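Local coordinates for putative TetR transcriptional regulator (Rhodococcus sp., PDB 2I10), which probably binds DNA as a transcriptional regulator of the TetR family, at residues 14-19 and 50-55. Residues are numbered along the deposited sequence; the frame is centred on the assembly and turned at random.
Sequences QVALQT and AAFGSK
Phe52 reaches across to the first turn of helix 15-27 and makes an apolar contact with two of its residues. Its CZ stands 3.5 Å from Ala16 CB, with CE2 of the same ring 4.0 Å from that methyl; from the same side of the ring, Leu17 CD2 lies 4.3 Å from Phe52 CE1, a looser touch. Ala16 CB and Leu17 CD2 both approach obliquely. With CG anti to the carbonyl carbon (chi1 -61°), the ring extends from the end of helix 45-52 and spans backbones whose closest CA atoms, Leu17 and Phe52, are 9.5 Å apart. The joint belongs to the TetR-type DNA-binding domain: helix 45-52 falls in the predicted helix-turn-helix, and Phe52 ties its last turn to the domain's first helix. Leu41 of helix 34-41 also packs on Ala16, and Leu58 of helix 55-66 on Leu17.

Hydrogen bonds run within a segment or to outside residues. Val15 O accepts two bonds from opposite faces of its carbonyl plane, from Thr19 N at 2.9 Å and Thr19 OG1 at 2.7 Å, the hydroxyl tilted 34° out of plane. Gly53 leaves helical geometry with positive phi (86°), where any CB would jam against Phe52 O, and Ser54 N-caps the helix that follows.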
ATOM      1  N   GLN B  14       3.309 -19.946   9.668  1.00 54.09           N
ATOM      2  CA  GLN B  14       2.712 -18.862   8.892  1.00 51.19           C
ATOM      3  C   GLN B  14       1.620 -18.125   9.705  1.00 48.51           C
ATOM      4  O   GLN B  14       1.583 -16.894   9.768  1.00 46.67           O
ATOM      5  CB  GLN B  14       2.153 -19.462   7.598  1.00 52.85           C
ATOM      6  CG  GLN B  14       1.535 -18.498   6.593  1.00 55.59           C
ATOM      7  CD  GLN B  14       0.024 -18.646   6.527  1.00 61.13           C
ATOM      8  OE1 GLN B  14      -0.677 -18.355   7.507  1.00 63.65           O
ATOM      9  NE2 GLN B  14      -0.496 -19.111   5.368  1.00 58.41           N
ATOM     10  N   VAL B  15       0.757 -18.871  10.380  1.00 44.97           N
ATOM     11  CA  VAL B  15      -0.067 -18.246  11.418  1.00 42.88           C
ATOM     12  C   VAL B  15       0.769 -17.848  12.668  1.00 40.87           C
ATOM     13  O   VAL B  15       0.478 -16.857  13.342  1.00 39.37           O
ATOM     14  CB  VAL B  15      -1.361 -19.078  11.745  1.00 43.31           C
ATOM     15  CG1 VAL B  15      -1.468 -20.326  10.857  1.00 43.81           C
ATOM     16  CG2 VAL B  15      -1.507 -19.365  13.222  1.00 42.43           C
ATOM     17  N   ALA B  16       1.807 -18.631  12.947  1.00 39.55           N
ATOM     18  CA  ALA B  16       2.738 -18.367  14.038  1.00 39.05           C
ATOM     19  C   ALA B  16       3.431 -17.003  13.849  1.00 38.06           C
ATOM     20  O   ALA B  16       3.432 -16.176  14.743  1.00 37.81           O
ATOM     21  CB  ALA B  16       3.748 -19.498  14.140  1.00 38.87           C
ATOM     22  N   LEU B  17       3.955 -16.750  12.652  1.00 37.62           N
ATOM     23  CA  LEU B  17       4.566 -15.448  12.302  1.00 36.50           C
ATOM     24  C   LEU B  17       3.590 -14.270  12.336  1.00 35.55           C
ATOM     25  O   LEU B  17       3.939 -13.171  12.761  1.00 33.80           O
ATOM     26  CB  LEU B  17       5.227 -15.532  10.943  1.00 37.76           C
ATOM     27  CG  LEU B  17       6.453 -16.458  10.860  1.00 39.57           C
ATOM     28  CD1 LEU B  17       7.003 -16.317   9.439  1.00 40.34           C
ATOM     29  CD2 LEU B  17       7.553 -16.100  11.876  1.00 39.54           C
ATOM     30  N   GLN B  18       2.353 -14.516  11.926  1.00 33.46           N
ATOM     31  CA  GLN B  18       1.337 -13.500  12.025  1.00 33.24           C
ATOM     32  C   GLN B  18       1.026 -13.175  13.447  1.00 31.62           C
ATOM     33  O   GLN B  18       0.834 -12.019  13.776  1.00 30.72           O
ATOM     34  CB  GLN B  18       0.066 -13.964  11.322  1.00 33.67           C
ATOM     35  CG  GLN B  18      -1.063 -12.987  11.303  1.00 36.04           C
ATOM     36  CD  GLN B  18      -2.187 -13.528  10.401  1.00 42.86           C
ATOM     37  OE1 GLN B  18      -3.145 -12.850  10.136  1.00 41.09           O
ATOM     38  NE2 GLN B  18      -2.046 -14.785   9.947  1.00 47.57           N
ATOM     39  N   THR B  19       0.944 -14.203  14.291  1.00 31.26           N
ATOM     40  CA  THR B  19       0.721 -13.999  15.712  1.00 31.57           C
ATOM     41  C   THR B  19       1.837 -13.185  16.367  1.00 31.33           C
ATOM     42  O   THR B  19       1.579 -12.245  17.130  1.00 30.97           O
ATOM     43  CB  THR B  19       0.532 -15.366  16.432  1.00 31.72           C
ATOM     44  OG1 THR B  19      -0.512 -16.046  15.758  1.00 32.84           O
ATOM     45  CG2 THR B  19       0.118 -15.155  17.851  1.00 33.25           C
ATOM     46  N   ALA B  50      13.040 -24.427  19.612  1.00 30.13           N
ATOM     47  CA  ALA B  50      13.264 -25.428  18.555  1.00 31.68           C
ATOM     48  C   ALA B  50      12.702 -25.016  17.201  1.00 33.14           C
ATOM     49  O   ALA B  50      13.362 -25.208  16.162  1.00 34.42           O
ATOM     50  CB  ALA B  50      12.670 -26.788  18.981  1.00 31.97           C
ATOM     51  N   ALA B  51      11.496 -24.439  17.197  1.00 32.92           N
ATOM     52  CA  ALA B  51      10.869 -23.964  15.950  1.00 32.79           C
ATOM     53  C   ALA B  51      11.392 -22.647  15.424  1.00 33.02           C
ATOM     54  O   ALA B  51      11.524 -22.495  14.230  1.00 33.00           O
ATOM     55  CB  ALA B  51       9.342 -23.845  16.143  1.00 33.96           C
ATOM     56  N   PHE B  52      11.650 -21.672  16.300  1.00 33.05           N
ATOM     57  CA  PHE B  52      11.890 -20.289  15.850  1.00 33.80           C
ATOM     58  C   PHE B  52      13.183 -19.699  16.413  1.00 33.30           C
ATOM     59  O   PHE B  52      13.583 -18.621  16.008  1.00 34.21           O
ATOM     60  CB  PHE B  52      10.688 -19.367  16.203  1.00 34.15           C
ATOM     61  CG  PHE B  52       9.409 -19.776  15.549  1.00 34.21           C
ATOM     62  CD1 PHE B  52       9.245 -19.632  14.170  1.00 35.92           C
ATOM     63  CD2 PHE B  52       8.384 -20.337  16.296  1.00 37.30           C
ATOM     64  CE1 PHE B  52       8.066 -20.044  13.534  1.00 37.96           C
ATOM     65  CE2 PHE B  52       7.194 -20.762  15.680  1.00 37.57           C
ATOM     66  CZ  PHE B  52       7.039 -20.605  14.288  1.00 37.69           C
ATOM     67  N   GLY B  53      13.815 -20.376  17.368  1.00 31.72           N
ATOM     68  CA  GLY B  53      15.042 -19.850  17.934  1.00 30.34           C
ATOM     69  C   GLY B  53      14.780 -18.894  19.070  1.00 29.64           C
ATOM     70  O   GLY B  53      13.780 -18.990  19.797  1.00 29.51           O
ATOM     71  N   SER B  54      15.704 -17.968  19.243  1.00 29.37           N
ATOM     72  CA  SER B  54      15.564 -16.950  20.255  1.00 29.44           C
ATOM     73  C   SER B  54      14.480 -15.949  19.868  1.00 28.80           C
ATOM     74  O   SER B  54      13.998 -15.949  18.724  1.00 29.60           O
ATOM     75  CB  SER B  54      16.905 -16.249  20.516  1.00 28.04           C
ATOM     76  OG  SER B  54      17.239 -15.387  19.415  1.00 32.45           O
ATOM     77  N   LYS B  55      14.082 -15.105  20.816  1.00 28.92           N
ATOM     78  CA  LYS B  55      13.137 -14.032  20.518  1.00 29.58           C
ATOM     79  C   LYS B  55      13.646 -13.179  19.347  1.00 29.13           C
ATOM     80  O   LYS B  55      12.882 -12.784  18.457  1.00 28.81           O
ATOM     81  CB  LYS B  55      12.957 -13.138  21.751  1.00 30.45           C
ATOM     82  CG  LYS B  55      11.940 -12.010  21.449  1.00 32.00           C
ATOM     83  CD  LYS B  55      11.554 -11.186  22.642  1.00 32.80           C
ATOM     84  CE  LYS B  55      12.628 -10.253  23.051  1.00 29.98           C
ATOM     85  NZ  LYS B  55      12.046  -9.130  23.850  1.00 28.30           N
TER